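Local atomic coordinates of CAIP (Helicobacter cinaedi, PDB entry 5LBH), a protein that is a Dps-like mini-ferritin of the neutrophil-activating type that binds iron, probably storing it in a twelve-subunit shell, and promotes differentiation of macrophages into foam cells. Residues K90-A93 with Q94-A98. Sequence-based numbering, arbitrary orientation.
Sequences KEIA and QAVLA
The first turns of helix 89-116, one of the long helices of the ferritin-like four-helix bundle, set Lys90 to Ala93 one turn before Gln94 to Leu97. The backbone makes the usual helical bonds from the N-H of residue i+4 to the C=O of residue i. Ala95 N gives a nearly straight bond to Glu91 O, 2.9 Å at 168°. Val96 N bonds to Ile92 O at 2.9 Å, and Leu97 N to Ala93 O at 3.1 Å. The bond at Gln94 is poorer: Gln94 N reaches Lys90 O weakly at 3.4 Å and also has a weak bond to Glu91 O.

Gln94 folds back over the preceding turn. Its CG lies between the backbone N and the carbonyl carbon (chi1 52°), which turns the chain back along the carbonyls of Lys90 and Glu91. The bent Lys90 chain crosses the Gln94 side chain obliquely. Lys90 also packs on Met32 of a second subunit, so this face lies near a subunit interface. The Glu91 carboxylate, through OE2, forms a salt bridge with Lys84.

On the buried side, Ile92 packs on Phe25 of helix 4-28, while Val96 meets Leu140 of helix 120-144. Between Ile92 and Val96 the closest side-chain approach is a loose methyl contact, Ile92 CG2 to Val96 CG2, at 4.2 Å.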
# COMPACT_ATOMS: atom_id res chain seq x y z
N LYS A 90 -24.45 -8.55 27.73
CA LYS A 90 -25.67 -9.21 27.29
C LYS A 90 -26.84 -8.23 27.20
O LYS A 90 -27.70 -8.36 26.33
CB LYS A 90 -26.01 -10.38 28.22
CG LYS A 90 -26.98 -11.38 27.61
CD LYS A 90 -28.09 -11.76 28.58
CE LYS A 90 -28.70 -10.50 29.21
NZ LYS A 90 -29.95 -10.74 30.02
N GLU A 91 -26.89 -7.24 28.08
CA GLU A 91 -27.94 -6.24 27.97
C GLU A 91 -27.81 -5.43 26.68
O GLU A 91 -28.80 -5.19 25.99
CB GLU A 91 -27.92 -5.35 29.21
CG GLU A 91 -28.61 -4.03 29.02
CD GLU A 91 -28.71 -3.20 30.29
OE1 GLU A 91 -27.90 -3.41 31.24
OE2 GLU A 91 -29.61 -2.31 30.31
N ILE A 92 -26.59 -5.02 26.33
CA ILE A 92 -26.36 -4.27 25.09
C ILE A 92 -26.76 -5.09 23.86
O ILE A 92 -27.36 -4.56 22.92
CB ILE A 92 -24.90 -3.81 25.00
CG1 ILE A 92 -24.60 -2.72 26.03
CG2 ILE A 92 -24.53 -3.40 23.57
CD1 ILE A 92 -23.15 -2.32 26.07
N ALA A 93 -26.41 -6.38 23.85
CA ALA A 93 -26.75 -7.22 22.72
C ALA A 93 -28.24 -7.25 22.45
O ALA A 93 -28.66 -7.28 21.29
CB ALA A 93 -26.24 -8.63 22.95
N GLN A 94 -29.07 -7.20 23.49
CA GLN A 94 -30.51 -7.21 23.23
C GLN A 94 -31.09 -5.81 23.08
O GLN A 94 -32.10 -5.65 22.38
CB GLN A 94 -31.26 -7.98 24.32
CG GLN A 94 -30.96 -7.55 25.70
CD GLN A 94 -31.01 -8.70 26.70
OE1 GLN A 94 -31.40 -9.83 26.36
NE2 GLN A 94 -30.62 -8.42 27.94
N ALA A 95 -30.49 -4.79 23.68
CA ALA A 95 -30.87 -3.44 23.27
C ALA A 95 -30.69 -3.27 21.77
O ALA A 95 -31.59 -2.76 21.08
CB ALA A 95 -30.05 -2.40 24.03
N VAL A 96 -29.57 -3.74 21.23
CA VAL A 96 -29.28 -3.55 19.81
C VAL A 96 -30.19 -4.42 18.95
O VAL A 96 -30.66 -3.99 17.89
CB VAL A 96 -27.78 -3.84 19.54
CG1 VAL A 96 -27.52 -4.11 18.04
CG2 VAL A 96 -26.89 -2.76 20.12
N LEU A 97 -30.44 -5.66 19.38
CA LEU A 97 -31.34 -6.52 18.62
C LEU A 97 -32.74 -5.90 18.52
O LEU A 97 -33.31 -5.85 17.43
CB LEU A 97 -31.42 -7.91 19.27
CG LEU A 97 -32.39 -8.95 18.68
CD1 LEU A 97 -32.05 -9.28 17.21
CD2 LEU A 97 -32.44 -10.24 19.50
N ALA A 98 -33.26 -5.36 19.63
CA ALA A 98 -34.59 -4.78 19.59
C ALA A 98 -34.66 -3.60 18.63
O ALA A 98 -35.59 -3.50 17.82
CB ALA A 98 -35.02 -4.34 20.99